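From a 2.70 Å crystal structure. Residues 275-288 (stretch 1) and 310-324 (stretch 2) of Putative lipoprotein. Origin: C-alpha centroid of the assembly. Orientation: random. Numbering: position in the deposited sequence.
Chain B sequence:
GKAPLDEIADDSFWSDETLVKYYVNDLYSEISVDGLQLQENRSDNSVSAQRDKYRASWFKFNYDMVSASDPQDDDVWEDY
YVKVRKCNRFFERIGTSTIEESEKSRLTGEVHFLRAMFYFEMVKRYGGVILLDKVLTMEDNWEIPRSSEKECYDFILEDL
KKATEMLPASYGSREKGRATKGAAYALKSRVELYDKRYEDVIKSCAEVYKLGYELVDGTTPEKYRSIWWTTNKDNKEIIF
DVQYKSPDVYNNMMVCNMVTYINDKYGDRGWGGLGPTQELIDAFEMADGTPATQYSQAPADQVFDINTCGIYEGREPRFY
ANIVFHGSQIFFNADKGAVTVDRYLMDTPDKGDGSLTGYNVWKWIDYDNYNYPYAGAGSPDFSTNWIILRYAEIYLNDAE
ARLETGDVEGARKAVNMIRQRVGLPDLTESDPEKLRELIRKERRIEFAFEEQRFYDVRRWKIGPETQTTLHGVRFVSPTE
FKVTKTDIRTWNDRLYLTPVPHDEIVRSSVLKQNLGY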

# COMPACT_ATOMS: atom_id res chain seq x y z
N GLY B 275 -12.57 -22.44 -4.89
CA GLY B 275 -13.64 -23.41 -5.02
C GLY B 275 -13.67 -23.95 -6.44
O GLY B 275 -14.35 -23.36 -7.29
N PRO B 276 -12.92 -25.03 -6.74
CA PRO B 276 -12.96 -25.59 -8.10
C PRO B 276 -14.41 -25.76 -8.59
O PRO B 276 -15.27 -26.15 -7.81
CB PRO B 276 -12.24 -26.93 -7.95
CG PRO B 276 -11.35 -26.76 -6.78
CD PRO B 276 -12.05 -25.82 -5.85
N THR B 277 -14.68 -25.43 -9.87
CA THR B 277 -16.03 -25.50 -10.45
C THR B 277 -16.35 -26.87 -11.01
O THR B 277 -15.46 -27.67 -11.32
CB THR B 277 -16.12 -24.51 -11.60
OG1 THR B 277 -14.98 -24.76 -12.43
CG2 THR B 277 -16.13 -23.08 -11.16
N GLN B 278 -17.62 -27.11 -11.24
CA GLN B 278 -18.01 -28.35 -11.87
C GLN B 278 -17.45 -28.37 -13.31
O GLN B 278 -17.05 -29.43 -13.78
CB GLN B 278 -19.53 -28.51 -11.80
CG GLN B 278 -20.02 -29.91 -12.12
CD GLN B 278 -19.24 -30.95 -11.36
OE1 GLN B 278 -19.01 -30.83 -10.14
NE2 GLN B 278 -18.73 -31.93 -12.09
N GLU B 279 -17.31 -27.20 -13.93
CA GLU B 279 -16.75 -27.05 -15.30
C GLU B 279 -15.29 -27.52 -15.36
O GLU B 279 -14.90 -28.16 -16.35
CB GLU B 279 -16.85 -25.61 -15.79
CG GLU B 279 -18.25 -25.26 -16.24
CD GLU B 279 -19.25 -24.83 -15.18
OE1 GLU B 279 -18.87 -24.74 -13.99
OE2 GLU B 279 -20.43 -24.61 -15.56
N LEU B 280 -14.52 -27.24 -14.31
CA LEU B 280 -13.16 -27.72 -14.24
C LEU B 280 -13.14 -29.21 -13.92
O LEU B 280 -12.37 -29.94 -14.54
CB LEU B 280 -12.32 -26.96 -13.20
CG LEU B 280 -10.91 -27.48 -12.95
CD1 LEU B 280 -10.02 -27.41 -14.23
CD2 LEU B 280 -10.28 -26.76 -11.80
N ILE B 281 -14.00 -29.67 -12.99
CA ILE B 281 -14.05 -31.08 -12.62
C ILE B 281 -14.36 -31.91 -13.87
O ILE B 281 -13.71 -32.93 -14.12
CB ILE B 281 -15.03 -31.32 -11.43
CG1 ILE B 281 -14.32 -31.17 -10.07
CG2 ILE B 281 -15.66 -32.71 -11.48
CD1 ILE B 281 -13.76 -29.90 -9.73
N ASP B 282 -15.30 -31.41 -14.70
CA ASP B 282 -15.73 -32.06 -15.94
C ASP B 282 -14.61 -32.20 -16.96
O ASP B 282 -14.66 -33.11 -17.79
CB ASP B 282 -16.89 -31.28 -16.58
CG ASP B 282 -18.26 -31.48 -15.92
OD1 ASP B 282 -18.41 -32.44 -15.10
OD2 ASP B 282 -19.20 -30.72 -16.26
N ALA B 283 -13.60 -31.28 -16.90
CA ALA B 283 -12.48 -31.23 -17.83
C ALA B 283 -11.36 -32.27 -17.50
O ALA B 283 -10.52 -32.54 -18.37
CB ALA B 283 -11.91 -29.83 -17.84
N PHE B 284 -11.35 -32.86 -16.29
CA PHE B 284 -10.40 -33.91 -15.94
C PHE B 284 -10.83 -35.21 -16.60
O PHE B 284 -11.95 -35.66 -16.42
CB PHE B 284 -10.27 -34.11 -14.42
CG PHE B 284 -9.50 -33.04 -13.72
CD1 PHE B 284 -8.11 -33.11 -13.62
CD2 PHE B 284 -10.15 -31.97 -13.13
CE1 PHE B 284 -7.38 -32.12 -12.96
CE2 PHE B 284 -9.43 -30.98 -12.45
CZ PHE B 284 -8.05 -31.05 -12.38
N GLU B 285 -9.95 -35.76 -17.41
CA GLU B 285 -10.20 -36.98 -18.16
C GLU B 285 -10.12 -38.20 -17.29
O GLU B 285 -9.51 -38.17 -16.21
CB GLU B 285 -9.15 -37.12 -19.26
CG GLU B 285 -9.29 -36.14 -20.42
CD GLU B 285 -8.11 -36.21 -21.35
OE1 GLU B 285 -7.92 -37.28 -21.98
OE2 GLU B 285 -7.32 -35.24 -21.40
N MSE B 286 -10.64 -39.33 -17.82
CA MSE B 286 -10.51 -40.64 -17.20
C MSE B 286 -9.04 -41.06 -17.31
O MSE B 286 -8.32 -40.54 -18.17
CB MSE B 286 -11.44 -41.64 -17.89
CG MSE B 286 -12.89 -41.24 -17.81
SE MSE B 286 -13.51 -41.01 -15.98
CE MSE B 286 -13.58 -42.82 -15.40
N ALA B 287 -8.59 -42.01 -16.47
CA ALA B 287 -7.19 -42.47 -16.46
C ALA B 287 -6.71 -42.96 -17.81
O ALA B 287 -5.50 -42.88 -18.06
CB ALA B 287 -6.99 -43.54 -15.43
N ASP B 288 -7.62 -43.38 -18.72
CA ASP B 288 -7.28 -43.91 -20.05
C ASP B 288 -7.40 -42.85 -21.15
O ASP B 288 -7.41 -43.17 -22.34
CB ASP B 288 -8.20 -45.09 -20.39
CG ASP B 288 -9.66 -44.72 -20.56
OD1 ASP B 288 -10.06 -43.66 -20.05
OD2 ASP B 288 -10.41 -45.51 -21.17
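Stretch 2 310-324: GIYEGREPRFYANIV

Stretch 2 runs antiparallel to stretch 1: Pro 276 lies nearest Ile 323, Phe 284 nearest Phe 319, and Met 286 nearest Arg 315. Stretch 1 enters as a loop, forms a short helix from Gln 278, is extended from Phe 284 to Met 286, and turns out of that conformation at Ala 287. Stretch 2 starts with a type I turn from Gly 310 to Glu 313, bends at Gly 314, where phi is positive, is extended at Arg 315 and Glu 316, then forms a helix, and continues as a strand at Ile 323. Together the two stretches bury 766 Å².

Pro 276 points toward stretch 2, and its CB packs 3.7 Å from Ile 323 CD1. Thr 277 makes no contact across; it caps its own helix, with OG1 accepting from Leu 280 N at 3.1 Å. Gln 278 brings NE2 to 4.1 Å from Ile 311 CD1. Leu 280 adds a light apolar contact, CD2 to Ile 323 CD1 at 4.3 Å.

Ile 281 reaches two apolar neighbours. Its CD1 is 3.9 Å from Ile 323 CD1, and its CG1 is 4.1 Å from Phe 319 CE1, at the edge of that ring. Its carbonyl also takes a hydrogen bond from the guanidinium: Arg 315 NH1 to Ile 281 O is 2.9 Å. The same nitrogen makes a weak bond to a second carbonyl three residues on: Arg 315 NH1 to Phe 284 O is also 2.9 Å. Arg 315 thus ties stretch 2 to two carbonyls of stretch 1, those of Ile 281 in the helix and of Phe 284 in the extended part.

Phe 284 has the largest area covered by the other stretch. Its side chain points toward the helix of stretch 2. Phe 319 CA sits over one face of its ring, 3.9 Å from the centroid, in a CH-pi contact. The Phe 319 ring turns its edge to the Phe 284 face, with planes at 76°. Around the same ring, Phe 284 CE1 lies 3.4 Å from Arg 318 O, and Phe 284 CE2 lies 3.9 Å from Ile 323 CG1.

Beyond Phe 284 the contact passes to the backbones. Glu 316 N donates to Glu 285 O at 3.0 Å, and Ala 287 N donates to Gly 314 O at 2.9 Å. These two bonds flank Met 286, which forms a single beta bridge with Arg 315, CA to CA 4.2 Å. The selenomethionine side chain of Met 286 folds back: SE is 3.8 Å from Arg 315 CD, and CE is 3.5 Å from Gly 314 O. A CB on Gly 314 would clash with Met 286 CE. Asp 288 makes no contact with stretch 2.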

# COMPACT_ATOMS: atom_id res chain seq x y z
N GLY B 310 -19.92 -42.60 -11.39
CA GLY B 310 -18.60 -42.70 -10.76
C GLY B 310 -17.86 -41.39 -10.74
O GLY B 310 -16.65 -41.36 -11.03
N ILE B 311 -18.60 -40.31 -10.41
CA ILE B 311 -18.15 -38.93 -10.50
C ILE B 311 -16.67 -38.77 -10.07
O ILE B 311 -15.90 -38.23 -10.87
CB ILE B 311 -19.09 -37.91 -9.80
CG1 ILE B 311 -18.60 -36.48 -10.04
CG2 ILE B 311 -19.32 -38.22 -8.32
CD1 ILE B 311 -19.59 -35.46 -10.20
N TYR B 312 -16.27 -39.33 -8.92
CA TYR B 312 -14.89 -39.16 -8.44
C TYR B 312 -14.03 -40.43 -8.57
O TYR B 312 -12.92 -40.45 -8.05
CB TYR B 312 -14.88 -38.66 -6.98
CG TYR B 312 -15.76 -37.44 -6.77
CD1 TYR B 312 -15.70 -36.35 -7.64
CD2 TYR B 312 -16.64 -37.36 -5.69
CE1 TYR B 312 -16.49 -35.22 -7.44
CE2 TYR B 312 -17.47 -36.25 -5.50
CZ TYR B 312 -17.39 -35.19 -6.38
OH TYR B 312 -18.17 -34.07 -6.20
N GLU B 313 -14.52 -41.45 -9.30
CA GLU B 313 -13.85 -42.71 -9.58
C GLU B 313 -13.19 -42.70 -10.97
O GLU B 313 -13.70 -42.10 -11.91
CB GLU B 313 -14.89 -43.86 -9.51
CG GLU B 313 -15.23 -44.36 -8.10
CD GLU B 313 -16.60 -45.00 -7.88
OE1 GLU B 313 -17.17 -45.56 -8.85
OE2 GLU B 313 -17.09 -44.97 -6.72
N GLY B 314 -12.06 -43.38 -11.07
CA GLY B 314 -11.32 -43.65 -12.30
C GLY B 314 -10.68 -42.53 -13.08
O GLY B 314 -10.31 -42.72 -14.24
N ARG B 315 -10.49 -41.37 -12.42
CA ARG B 315 -9.91 -40.18 -13.04
C ARG B 315 -8.40 -40.28 -13.18
O ARG B 315 -7.77 -41.13 -12.54
CB ARG B 315 -10.26 -38.94 -12.20
CG ARG B 315 -11.74 -38.58 -12.15
CD ARG B 315 -12.41 -38.33 -13.49
NE ARG B 315 -13.81 -38.01 -13.22
CZ ARG B 315 -14.34 -36.82 -13.43
NH1 ARG B 315 -13.65 -35.86 -14.04
NH2 ARG B 315 -15.60 -36.58 -13.07
N GLU B 316 -7.82 -39.41 -14.03
CA GLU B 316 -6.36 -39.36 -14.23
C GLU B 316 -5.67 -38.75 -12.96
O GLU B 316 -6.34 -38.01 -12.22
CB GLU B 316 -6.03 -38.57 -15.50
CG GLU B 316 -6.47 -37.11 -15.45
CD GLU B 316 -5.35 -36.09 -15.54
OE1 GLU B 316 -4.25 -36.32 -14.97
OE2 GLU B 316 -5.59 -35.03 -16.17
N PRO B 317 -4.37 -39.05 -12.65
CA PRO B 317 -3.77 -38.59 -11.38
C PRO B 317 -3.92 -37.10 -11.01
O PRO B 317 -4.07 -36.81 -9.82
CB PRO B 317 -2.29 -38.94 -11.56
CG PRO B 317 -2.30 -40.16 -12.40
CD PRO B 317 -3.43 -39.95 -13.37
N ARG B 318 -3.91 -36.17 -12.00
CA ARG B 318 -3.99 -34.72 -11.72
C ARG B 318 -5.32 -34.35 -11.09
O ARG B 318 -5.40 -33.33 -10.41
CB ARG B 318 -3.73 -33.87 -12.97
CG ARG B 318 -2.29 -33.98 -13.48
CD ARG B 318 -2.07 -33.26 -14.80
NE ARG B 318 -2.87 -33.83 -15.88
CZ ARG B 318 -2.78 -33.46 -17.16
NH1 ARG B 318 -1.90 -32.55 -17.53
NH2 ARG B 318 -3.55 -34.02 -18.07
N PHE B 319 -6.36 -35.18 -11.28
CA PHE B 319 -7.66 -34.93 -10.68
C PHE B 319 -7.54 -35.01 -9.15
O PHE B 319 -7.88 -34.05 -8.46
CB PHE B 319 -8.73 -35.89 -11.21
CG PHE B 319 -10.02 -35.79 -10.45
CD1 PHE B 319 -10.93 -34.76 -10.70
CD2 PHE B 319 -10.33 -36.71 -9.44
CE1 PHE B 319 -12.12 -34.67 -10.00
CE2 PHE B 319 -11.52 -36.60 -8.72
CZ PHE B 319 -12.42 -35.59 -9.02
N TYR B 320 -7.02 -36.15 -8.63
CA TYR B 320 -6.85 -36.42 -7.19
C TYR B 320 -5.74 -35.57 -6.60
O TYR B 320 -5.73 -35.33 -5.39
CB TYR B 320 -6.58 -37.93 -6.94
CG TYR B 320 -7.67 -38.81 -7.53
CD1 TYR B 320 -8.93 -38.89 -6.94
CD2 TYR B 320 -7.48 -39.44 -8.76
CE1 TYR B 320 -9.95 -39.65 -7.52
CE2 TYR B 320 -8.49 -40.20 -9.34
CZ TYR B 320 -9.72 -40.30 -8.73
OH TYR B 320 -10.71 -41.01 -9.38
N ALA B 321 -4.85 -35.06 -7.45
CA ALA B 321 -3.75 -34.19 -7.08
C ALA B 321 -4.20 -32.76 -6.87
O ALA B 321 -3.59 -32.05 -6.08
CB ALA B 321 -2.67 -34.23 -8.15
N ASN B 322 -5.25 -32.33 -7.58
CA ASN B 322 -5.74 -30.95 -7.52
C ASN B 322 -7.03 -30.74 -6.71
O ASN B 322 -7.25 -29.63 -6.19
CB ASN B 322 -6.05 -30.47 -8.93
CG ASN B 322 -4.88 -30.04 -9.75
OD1 ASN B 322 -4.67 -28.85 -9.93
ND2 ASN B 322 -4.18 -30.99 -10.36
N ILE B 323 -7.95 -31.73 -6.73
CA ILE B 323 -9.28 -31.54 -6.18
C ILE B 323 -9.51 -32.27 -4.86
O ILE B 323 -9.30 -33.48 -4.76
CB ILE B 323 -10.34 -31.98 -7.25
CG1 ILE B 323 -10.12 -31.31 -8.65
CG2 ILE B 323 -11.77 -31.78 -6.79
CD1 ILE B 323 -9.95 -29.75 -8.70
N VAL B 324 -10.00 -31.51 -3.85
CA VAL B 324 -10.49 -31.98 -2.56
C VAL B 324 -12.02 -32.02 -2.75
O VAL B 324 -12.65 -30.97 -2.98
CB VAL B 324 -10.04 -31.10 -1.35
CG1 VAL B 324 -10.66 -31.60 -0.04
CG2 VAL B 324 -8.53 -31.03 -1.24